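Esterase (Rhizomucor miehei, PDB 4WY5) probably hydrolyses carboxylic esters as a carboxylesterase of the alpha/beta-hydrolase fold. Local coordinates at residues Ile46-Asp55 with Lys96-Asp105; Lys66-Thr75 with Thr107-Asp118. All coordinates share one frame; numbering follows the deposited sequence.

Contact 1 of 2, residues Ile46-Asp55 with Lys96-Asp105. With SO4 (sulfate ion), chain D.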
loop_
_atom_site.group_PDB
_atom_site.type_symbol
_atom_site.label_atom_id
_atom_site.label_comp_id
_atom_site.label_asym_id
_atom_site.label_seq_id
_atom_site.Cartn_x
_atom_site.Cartn_y
_atom_site.Cartn_z
ATOM N N ILE A 46 1.502 8.151 24.708
ATOM C CA ILE A 46 0.923 8.447 23.387
ATOM C C ILE A 46 -0.602 8.581 23.429
ATOM O O ILE A 46 -1.244 8.114 24.369
ATOM C CB ILE A 46 1.269 7.352 22.362
ATOM C CG1 ILE A 46 1.647 6.051 23.084
ATOM C CG2 ILE A 46 2.389 7.825 21.446
ATOM C CD1 ILE A 46 1.554 4.804 22.216
ATOM N N LYS A 47 -1.184 9.206 22.408
ATOM C CA LYS A 47 -2.636 9.395 22.388
ATOM C C LYS A 47 -3.334 8.078 22.067
ATOM O O LYS A 47 -2.946 7.384 21.129
ATOM C CB LYS A 47 -3.058 10.475 21.375
ATOM C CG LYS A 47 -4.532 10.933 21.529
ATOM C CD LYS A 47 -4.798 12.308 20.877
ATOM C CE LYS A 47 -4.838 12.232 19.343
ATOM N NZ LYS A 47 -4.694 13.560 18.664
ATOM N N LEU A 48 -4.354 7.728 22.847
ATOM C CA LEU A 48 -5.113 6.505 22.588
ATOM C C LEU A 48 -6.607 6.856 22.548
ATOM O O LEU A 48 -7.081 7.661 23.357
ATOM C CB LEU A 48 -4.824 5.441 23.657
ATOM C CG LEU A 48 -3.385 4.934 23.881
ATOM C CD1 LEU A 48 -3.276 4.147 25.207
ATOM C CD2 LEU A 48 -2.898 4.077 22.716
ATOM N N PRO A 49 -7.358 6.248 21.610
ATOM C CA PRO A 49 -8.811 6.484 21.535
ATOM C C PRO A 49 -9.593 5.695 22.584
ATOM O O PRO A 49 -9.205 4.573 22.936
ATOM C CB PRO A 49 -9.167 6.014 20.117
ATOM C CG PRO A 49 -8.132 4.964 19.805
ATOM C CD PRO A 49 -6.865 5.412 20.504
ATOM N N GLU A 50 -10.701 6.258 23.059
ATOM C CA GLU A 50 -11.458 5.597 24.121
ATOM C C GLU A 50 -12.058 4.295 23.581
ATOM O O GLU A 50 -12.364 4.178 22.393
ATOM C CB GLU A 50 -12.537 6.526 24.723
ATOM C CG GLU A 50 -13.696 6.931 23.790
ATOM C CD GLU A 50 -14.970 7.449 24.528
ATOM O OE1 GLU A 50 -15.216 7.081 25.703
ATOM O OE2 GLU A 50 -15.744 8.219 23.912
ATOM N N VAL A 51 -12.168 3.298 24.449
ATOM C CA VAL A 51 -12.612 1.964 24.048
ATOM C C VAL A 51 -13.337 1.266 25.221
ATOM O O VAL A 51 -13.164 1.660 26.384
ATOM C CB VAL A 51 -11.400 1.069 23.595
ATOM C CG1 VAL A 51 -11.861 -0.272 23.249
ATOM C CG2 VAL A 51 -10.661 1.632 22.372
ATOM N N ILE A 52 -14.152 0.249 24.920
ATOM C CA ILE A 52 -14.719 -0.624 25.945
ATOM C C ILE A 52 -14.032 -1.994 25.927
ATOM O O ILE A 52 -14.184 -2.755 24.977
ATOM C CB ILE A 52 -16.237 -0.818 25.757
ATOM C CG1 ILE A 52 -16.952 0.526 25.792
ATOM C CG2 ILE A 52 -16.804 -1.708 26.858
ATOM C CD1 ILE A 52 -18.255 0.472 25.113
ATOM N N GLU A 53 -13.287 -2.300 26.986
ATOM C CA GLU A 53 -12.432 -3.496 27.057
ATOM C C GLU A 53 -12.941 -4.509 28.104
ATOM O O GLU A 53 -13.495 -4.125 29.129
ATOM C CB GLU A 53 -10.980 -3.077 27.376
ATOM C CG GLU A 53 -10.037 -4.228 27.725
ATOM C CD GLU A 53 -8.605 -3.779 28.023
ATOM O OE1 GLU A 53 -8.003 -4.319 28.986
ATOM O OE2 GLU A 53 -8.077 -2.898 27.301
ATOM N N GLU A 54 -12.774 -5.802 27.831
ATOM C CA GLU A 54 -13.258 -6.852 28.733
ATOM C C GLU A 54 -12.425 -8.133 28.625
ATOM O O GLU A 54 -12.157 -8.580 27.519
ATOM C CB GLU A 54 -14.728 -7.149 28.421
ATOM C CG GLU A 54 -15.296 -8.360 29.115
ATOM C CD GLU A 54 -16.743 -8.618 28.740
ATOM O OE1 GLU A 54 -17.219 -8.080 27.710
ATOM O OE2 GLU A 54 -17.404 -9.378 29.473
ATOM N N ASP A 55 -12.022 -8.717 29.758
ATOM C CA ASP A 55 -11.240 -9.966 29.760
ATOM C C ASP A 55 -12.085 -11.193 30.168
ATOM O O ASP A 55 -12.905 -11.111 31.077
ATOM C CB ASP A 55 -10.015 -9.845 30.686
ATOM C CG ASP A 55 -8.896 -8.974 30.087
ATOM O OD1 ASP A 55 -8.994 -8.604 28.901
ATOM O OD2 ASP A 55 -7.905 -8.673 30.793
ATOM N N LYS A 96 -1.194 -7.632 25.711
ATOM C CA LYS A 96 -2.124 -6.587 25.312
ATOM C C LYS A 96 -1.590 -5.197 25.651
ATOM O O LYS A 96 -2.042 -4.202 25.077
ATOM C CB LYS A 96 -3.487 -6.806 25.988
ATOM C CG LYS A 96 -3.489 -6.532 27.488
ATOM C CD LYS A 96 -4.887 -6.624 28.088
ATOM C CE LYS A 96 -4.842 -6.520 29.613
ATOM N NZ LYS A 96 -6.194 -6.301 30.225
ATOM N N TYR A 97 -0.577 -5.120 26.512
ATOM C CA TYR A 97 -0.017 -3.817 26.863
ATOM C C TYR A 97 1.000 -3.354 25.846
ATOM O O TYR A 97 1.076 -2.165 25.568
ATOM C CB TYR A 97 0.622 -3.851 28.258
ATOM C CG TYR A 97 -0.343 -4.244 29.348
ATOM C CD1 TYR A 97 -1.303 -3.336 29.812
ATOM C CD2 TYR A 97 -0.323 -5.522 29.896
ATOM C CE1 TYR A 97 -2.205 -3.689 30.806
ATOM C CE2 TYR A 97 -1.226 -5.889 30.884
ATOM C CZ TYR A 97 -2.162 -4.966 31.335
ATOM O OH TYR A 97 -3.059 -5.316 32.317
ATOM N N THR A 98 1.763 -4.286 25.272
ATOM C CA THR A 98 2.787 -3.929 24.286
ATOM C C THR A 98 2.163 -3.512 22.944
ATOM O O THR A 98 2.725 -2.681 22.230
ATOM C CB THR A 98 3.802 -5.089 24.056
ATOM O OG1 THR A 98 3.125 -6.247 23.552
ATOM C CG2 THR A 98 4.516 -5.468 25.360
ATOM N N HIS A 99 0.997 -4.066 22.609
ATOM C CA HIS A 99 0.390 -3.814 21.303
ATOM C C HIS A 99 -0.851 -2.916 21.385
ATOM O O HIS A 99 -1.698 -2.916 20.480
ATOM C CB HIS A 99 0.036 -5.141 20.620
ATOM C CG HIS A 99 1.222 -5.849 20.041
ATOM N ND1 HIS A 99 2.212 -6.405 20.824
ATOM C CD2 HIS A 99 1.587 -6.074 18.751
ATOM C CE1 HIS A 99 3.136 -6.945 20.042
ATOM N NE2 HIS A 99 2.778 -6.760 18.781
ATOM N N ILE A 100 -0.929 -2.116 22.446
ATOM C CA ILE A 100 -2.152 -1.395 22.743
ATOM C C ILE A 100 -2.493 -0.329 21.687
ATOM O O ILE A 100 -3.669 -0.028 21.458
ATOM C CB ILE A 100 -2.080 -0.762 24.175
ATOM C CG1 ILE A 100 -3.468 -0.266 24.609
ATOM C CG2 ILE A 100 -1.056 0.374 24.250
ATOM C CD1 ILE A 100 -3.496 0.387 25.980
ATOM N N LYS A 101 -1.486 0.235 21.028
ATOM C CA LYS A 101 -1.748 1.312 20.064
ATOM C C LYS A 101 -2.347 0.789 18.728
ATOM O O LYS A 101 -3.416 1.264 18.317
ATOM C CB LYS A 101 -0.468 2.145 19.836
ATOM C CG LYS A 101 -0.569 3.210 18.751
ATOM C CD LYS A 101 -1.526 4.322 19.149
ATOM C CE LYS A 101 -1.511 5.493 18.140
ATOM N NZ LYS A 101 -2.608 6.474 18.431
ATOM N N PRO A 102 -1.704 -0.195 18.053
ATOM C CA PRO A 102 -2.378 -0.671 16.824
ATOM C C PRO A 102 -3.730 -1.381 17.047
ATOM O O PRO A 102 -4.602 -1.271 16.176
ATOM C CB PRO A 102 -1.373 -1.656 16.215
ATOM C CG PRO A 102 -0.486 -2.067 17.361
ATOM C CD PRO A 102 -0.400 -0.847 18.252
ATOM N N VAL A 103 -3.916 -2.062 18.178
ATOM C CA VAL A 103 -5.182 -2.745 18.454
ATOM C C VAL A 103 -6.337 -1.750 18.642
ATOM O O VAL A 103 -7.425 -1.905 18.062
ATOM C CB VAL A 103 -5.081 -3.638 19.707
ATOM C CG1 VAL A 103 -6.460 -4.073 20.181
ATOM C CG2 VAL A 103 -4.203 -4.838 19.423
ATOM N N ARG A 104 -6.097 -0.721 19.439
ATOM C CA ARG A 104 -7.128 0.272 19.686
ATOM C C ARG A 104 -7.421 1.130 18.445
ATOM O O ARG A 104 -8.585 1.460 18.191
ATOM C CB ARG A 104 -6.744 1.131 20.904
ATOM C CG ARG A 104 -6.975 0.355 22.215
ATOM C CD ARG A 104 -6.858 1.163 23.516
ATOM N NE ARG A 104 -6.972 0.255 24.663
ATOM C CZ ARG A 104 -7.070 0.625 25.937
ATOM N NH1 ARG A 104 -7.083 1.908 26.268
ATOM N NH2 ARG A 104 -7.156 -0.300 26.885
ATOM N N ASP A 105 -6.390 1.423 17.646
ATOM C CA ASP A 105 -6.560 2.125 16.353
ATOM C C ASP A 105 -7.422 1.342 15.327
ATOM O O ASP A 105 -8.356 1.884 14.735
ATOM C CB ASP A 105 -5.187 2.449 15.715
ATOM C CG ASP A 105 -4.504 3.656 16.363
ATOM O OD1 ASP A 105 -5.141 4.322 17.217
ATOM O OD2 ASP A 105 -3.349 3.970 16.001
HETATM S S SO4 D . -7.135 1.142 30.592
HETATM O O1 SO4 D . -7.094 1.160 32.058
HETATM O O2 SO4 D . -8.424 0.624 30.136
HETATM O O3 SO4 D . -6.960 2.503 30.069
HETATM O O4 SO4 D . -6.072 0.265 30.096
HETATM O O HOH W 1 -7.772 4.310 25.773
#

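Contact 2 of 2, residues Lys66-Thr75 with Thr107-Asp118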
loop_
_atom_site.group_PDB
_atom_site.type_symbol
_atom_site.label_atom_id
_atom_site.label_comp_id
_atom_site.label_asym_id
_atom_site.label_seq_id
_atom_site.Cartn_x
_atom_site.Cartn_y
_atom_site.Cartn_z
ATOM N N LYS A 66 -7.351 -17.621 27.375
ATOM C CA LYS A 66 -7.567 -16.278 27.896
ATOM C C LYS A 66 -7.722 -15.303 26.731
ATOM O O LYS A 66 -6.879 -15.271 25.829
ATOM C CB LYS A 66 -6.419 -15.848 28.815
ATOM C CG LYS A 66 -6.743 -14.616 29.677
ATOM C CD LYS A 66 -5.518 -14.192 30.459
ATOM C CE LYS A 66 -4.739 -15.432 30.892
ATOM N NZ LYS A 66 -3.340 -15.129 31.325
ATOM N N LEU A 67 -8.794 -14.511 26.759
ATOM C CA LEU A 67 -9.123 -13.603 25.661
ATOM C C LEU A 67 -9.341 -12.168 26.150
ATOM O O LEU A 67 -9.738 -11.940 27.292
ATOM C CB LEU A 67 -10.385 -14.072 24.924
ATOM C CG LEU A 67 -10.460 -15.508 24.407
ATOM C CD1 LEU A 67 -11.790 -15.763 23.738
ATOM C CD2 LEU A 67 -9.324 -15.811 23.467
ATOM N N THR A 68 -9.063 -11.201 25.284
ATOM C CA THR A 68 -9.439 -9.822 25.560
ATOM C C THR A 68 -10.345 -9.354 24.428
ATOM O O THR A 68 -10.029 -9.537 23.252
ATOM C CB THR A 68 -8.196 -8.902 25.716
ATOM O OG1 THR A 68 -7.460 -9.297 26.883
ATOM C CG2 THR A 68 -8.600 -7.444 25.880
ATOM N N ILE A 69 -11.495 -8.792 24.791
ATOM C CA ILE A 69 -12.496 -8.373 23.820
ATOM C C ILE A 69 -12.608 -6.853 23.820
ATOM O O ILE A 69 -12.888 -6.246 24.842
ATOM C CB ILE A 69 -13.875 -9.007 24.116
ATOM C CG1 ILE A 69 -13.819 -10.525 23.903
ATOM C CG2 ILE A 69 -14.930 -8.445 23.173
ATOM C CD1 ILE A 69 -13.856 -11.323 25.157
ATOM N N VAL A 70 -12.420 -6.245 22.656
ATOM C CA VAL A 70 -12.263 -4.797 22.556
ATOM C C VAL A 70 -13.294 -4.271 21.559
ATOM O O VAL A 70 -13.460 -4.863 20.492
ATOM C CB VAL A 70 -10.812 -4.454 22.105
ATOM C CG1 VAL A 70 -10.518 -3.013 22.257
ATOM C CG2 VAL A 70 -9.787 -5.234 22.923
ATOM N N ARG A 71 -13.984 -3.176 21.898
ATOM C CA ARG A 71 -15.135 -2.681 21.119
ATOM C C ARG A 71 -15.212 -1.135 21.163
ATOM O O ARG A 71 -14.780 -0.528 22.141
ATOM C CB ARG A 71 -16.442 -3.316 21.664
ATOM C CG ARG A 71 -17.730 -2.897 20.928
ATOM C CD ARG A 71 -19.062 -3.326 21.575
ATOM N NE ARG A 71 -19.322 -4.754 21.391
ATOM C CZ ARG A 71 -20.145 -5.275 20.478
ATOM N NH1 ARG A 71 -20.811 -4.505 19.633
ATOM N NH2 ARG A 71 -20.296 -6.589 20.414
ATOM N N PRO A 72 -15.754 -0.485 20.112
ATOM C CA PRO A 72 -15.828 0.982 20.229
ATOM C C PRO A 72 -17.006 1.444 21.107
ATOM O O PRO A 72 -17.991 0.701 21.239
ATOM C CB PRO A 72 -16.014 1.452 18.773
ATOM C CG PRO A 72 -15.810 0.217 17.907
ATOM C CD PRO A 72 -16.159 -0.945 18.768
ATOM N N PRO A 73 -16.899 2.649 21.702
ATOM C CA PRO A 73 -17.961 3.233 22.553
ATOM C C PRO A 73 -19.244 3.535 21.790
ATOM O O PRO A 73 -19.183 4.054 20.669
ATOM C CB PRO A 73 -17.354 4.550 23.080
ATOM C CG PRO A 73 -16.037 4.731 22.385
ATOM C CD PRO A 73 -15.671 3.468 21.651
ATOM N N GLY A 74 -20.386 3.205 22.393
ATOM C CA GLY A 74 -21.681 3.482 21.794
ATOM C C GLY A 74 -22.126 2.438 20.776
ATOM O O GLY A 74 -23.067 2.680 20.014
ATOM N N THR A 75 -21.457 1.284 20.759
ATOM C CA THR A 75 -21.773 0.216 19.809
ATOM C C THR A 75 -22.163 -1.094 20.489
ATOM O O THR A 75 -22.308 -2.135 19.815
ATOM C CB THR A 75 -20.576 -0.097 18.865
ATOM O OG1 THR A 75 -19.513 -0.714 19.618
ATOM C CG2 THR A 75 -20.074 1.179 18.176
ATOM N N THR A 107 -9.518 -1.081 15.904
ATOM C CA THR A 107 -10.853 -1.319 16.450
ATOM C C THR A 107 -11.811 -0.147 16.183
ATOM O O THR A 107 -12.886 -0.354 15.624
ATOM C CB THR A 107 -10.787 -1.617 17.972
ATOM O OG1 THR A 107 -10.089 -2.854 18.185
ATOM C CG2 THR A 107 -12.193 -1.711 18.583
ATOM N N VAL A 108 -11.435 1.078 16.559
ATOM C CA VAL A 108 -12.359 2.198 16.363
ATOM C C VAL A 108 -12.428 2.699 14.898
ATOM O O VAL A 108 -13.495 3.141 14.469
ATOM C CB VAL A 108 -12.036 3.395 17.318
ATOM C CG1 VAL A 108 -11.650 2.875 18.695
ATOM C CG2 VAL A 108 -10.933 4.289 16.772
ATOM N N LYS A 109 -11.325 2.628 14.133
ATOM C CA LYS A 109 -11.325 3.096 12.731
ATOM C C LYS A 109 -12.069 2.137 11.796
ATOM O O LYS A 109 -12.706 2.575 10.847
ATOM C CB LYS A 109 -9.894 3.290 12.202
ATOM C CG LYS A 109 -9.136 4.432 12.852
ATOM C CD LYS A 109 -7.685 4.510 12.373
ATOM C CE LYS A 109 -6.924 5.605 13.123
ATOM N NZ LYS A 109 -7.436 6.994 12.884
ATOM N N ALA A 110 -11.967 0.832 12.035
ATOM C CA ALA A 110 -12.706 -0.127 11.204
ATOM C C ALA A 110 -14.130 -0.355 11.733
ATOM O O ALA A 110 -15.002 -0.833 10.992
ATOM C CB ALA A 110 -11.960 -1.460 11.119
ATOM N N ASN A 111 -14.348 0.021 12.998
ATOM C CA ASN A 111 -15.629 -0.176 13.698
ATOM C C ASN A 111 -15.925 -1.666 13.844
ATOM O O ASN A 111 -16.890 -2.170 13.272
ATOM C CB ASN A 111 -16.791 0.538 12.972
ATOM C CG ASN A 111 -17.993 0.804 13.886
ATOM O OD1 ASN A 111 -17.829 1.104 15.068
ATOM N ND2 ASN A 111 -19.205 0.718 13.329
ATOM N N VAL A 112 -15.083 -2.375 14.597
ATOM C CA VAL A 112 -15.253 -3.818 14.773
ATOM C C VAL A 112 -15.115 -4.275 16.227
ATOM O O VAL A 112 -14.726 -3.502 17.093
ATOM C CB VAL A 112 -14.226 -4.599 13.944
ATOM C CG1 VAL A 112 -14.391 -4.282 12.435
ATOM C CG2 VAL A 112 -12.814 -4.271 14.415
ATOM N N VAL A 113 -15.404 -5.552 16.472
ATOM C CA VAL A 113 -15.045 -6.199 17.728
ATOM C C VAL A 113 -13.730 -6.981 17.557
ATOM O O VAL A 113 -13.657 -7.935 16.767
ATOM C CB VAL A 113 -16.157 -7.169 18.208
ATOM C CG1 VAL A 113 -15.699 -7.945 19.428
ATOM C CG2 VAL A 113 -17.449 -6.401 18.509
ATOM N N THR A 114 -12.697 -6.585 18.300
ATOM C CA THR A 114 -11.392 -7.241 18.215
ATOM C C THR A 114 -11.237 -8.249 19.343
ATOM O O THR A 114 -11.351 -7.895 20.519
ATOM C CB THR A 114 -10.216 -6.224 18.304
ATOM O OG1 THR A 114 -10.274 -5.299 17.213
ATOM C CG2 THR A 114 -8.858 -6.949 18.282
ATOM N N VAL A 115 -10.963 -9.500 18.987
ATOM C CA VAL A 115 -10.675 -10.533 19.978
ATOM C C VAL A 115 -9.168 -10.752 20.014
ATOM O O VAL A 115 -8.582 -11.262 19.058
ATOM C CB VAL A 115 -11.396 -11.874 19.664
ATOM C CG1 VAL A 115 -11.073 -12.929 20.735
ATOM C CG2 VAL A 115 -12.925 -11.672 19.513
ATOM N N PHE A 116 -8.543 -10.321 21.104
ATOM C CA PHE A 116 -7.109 -10.465 21.292
ATOM C C PHE A 116 -6.815 -11.802 21.982
ATOM O O PHE A 116 -7.208 -12.008 23.135
ATOM C CB PHE A 116 -6.567 -9.299 22.126
ATOM C CG PHE A 116 -5.059 -9.238 22.201
ATOM C CD1 PHE A 116 -4.371 -9.929 23.194
ATOM C CD2 PHE A 116 -4.329 -8.458 21.301
ATOM C CE1 PHE A 116 -2.965 -9.874 23.272
ATOM C CE2 PHE A 116 -2.922 -8.395 21.371
ATOM C CZ PHE A 116 -2.244 -9.102 22.359
ATOM N N VAL A 117 -6.102 -12.696 21.291
ATOM C CA VAL A 117 -5.818 -14.026 21.832
ATOM C C VAL A 117 -4.466 -14.081 22.532
ATOM O O VAL A 117 -3.412 -13.998 21.892
ATOM C CB VAL A 117 -5.834 -15.108 20.737
ATOM C CG1 VAL A 117 -5.549 -16.472 21.349
ATOM C CG2 VAL A 117 -7.186 -15.112 20.028
ATOM N N ASP A 118 -4.504 -14.231 23.853
ATOM C CA ASP A 118 -3.297 -14.266 24.680
ATOM C C ASP A 118 -2.730 -15.696 24.689
ATOM O O ASP A 118 -2.899 -16.458 25.654
ATOM C CB ASP A 118 -3.616 -13.761 26.099
ATOM C CG ASP A 118 -2.361 -13.570 26.965
ATOM O OD1 ASP A 118 -1.211 -13.607 26.443
ATOM O OD2 ASP A 118 -2.534 -13.367 28.186
#

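Contact 1 of 2, residues Ile46-Asp55 with Lys96-Asp105
A salt-bridge network of Glu53, Asp55, Lys96 and Arg104 joins the edge strand of an alpha/beta-hydrolase sheet to helix 100-110 and the loop before it. Glu53 stands at its middle and divides its carboxylate between two cations: OE1 takes Lys96 NZ at 3.0 Å, and OE2 takes Arg104 NH2 at 2.8 Å, each bond running nearly along the C-O axis. The carboxylate and guanidinium planes are turned 72° apart, so this is a single-bond bridge and not a flat bidentate pair. Lys96, stretched out beyond CG, also reaches Asp55 OD2 at 3.0 Å on its syn side, while Asp55 OD1 is bonded to Thr68. The Arg104 guanidinium has Ile100 CD1 over the centre of one face, and a sulfate, probably a crystallisation ion, meets NH2 weakly at the edge. Nearer the N terminus carbon contacts mix with a lysine-to-carbonyl bond. Val51 CG2 lies against Arg104 CG at 3.9 Å, and Leu48 reaches Ile100 through CD1 and Lys101 through CD2. The Lys101 chain bends at chi2 (67°); its NZ donates to Lys47 O at 2.9 Å and forms a salt bridge with Asp105 OD1 in its own helix, whose OD2 is bonded to Tyr304. Shared by two cations, Glu53 is probably kept ionised.

Contact 2 of 2, residues Lys66-Thr75 with Thr107-Asp118
Leu67 forks over Val117 and Val115: CD2 lies 4.1 Å from Val117 CG2, those two side chains side by side and pointing the same way, while the Leu67 and Val115 side chains cross obliquely, CD1 nearest CG1. Side chains of strands 66-71 and 113-117 alternate between the two faces of this antiparallel pair. Ile69 and Val113 likewise cross obliquely, CG2 of Ile69 3.9 Å from CG1 of Val113. With its CG2 anti to the carbonyl carbon, Val113 sends that methyl over one face of the Arg71 guanidinium, 3.4 Å above the plane and offset toward the rim; Arg71 itself bonds to the carbonyls of Gln78 and Asn149. The other face carries Thr68 beside Phe116 and Val70 beside Thr114, each pair closed by two backbone bonds, such as Phe116 N to Thr68 O at 2.7 Å. The Val70 and Thr107 side chains cross at about a right angle, CG1 nearest OG1, and that hydroxyl accepts a 2.6 Å bond from Thr114 OG1. Past the strand, the Pro72 ring stands across the Asn111 side chain, its CG 3.6 Å from OD1. Helix 129-143 packs on the Leu67 and Val115 face; helix 100-110, leading through Asn111 and Val112 into strand 113-117, lies against the Val70 face through Thr107, the two-sided helical cover typical of the alpha/beta-hydrolase fold.

How the contacts relate
Followed from the N terminus, the chain enters contact 1 at 46-55, runs up strand 52-60, turns back into strand 63-71 and so supplies 66-75 to contact 2. It then passes through strand 80-86 before 96-105 closes the loop of contact 1; helix 100-110 carries on directly into 107-118, which closes contact 2. The segments therefore alternate, and the two loops cross, with helix 100-110 shared by both. Their centres lie about 9 Å apart. Glu54 O probably accepts a bond from Ile69 N, joining them through the sheet. Together they show how crossing closures can fasten the antiparallel strands 52-60 and 63-71 at the edge of the sheet both to a helix and to the parallel remainder.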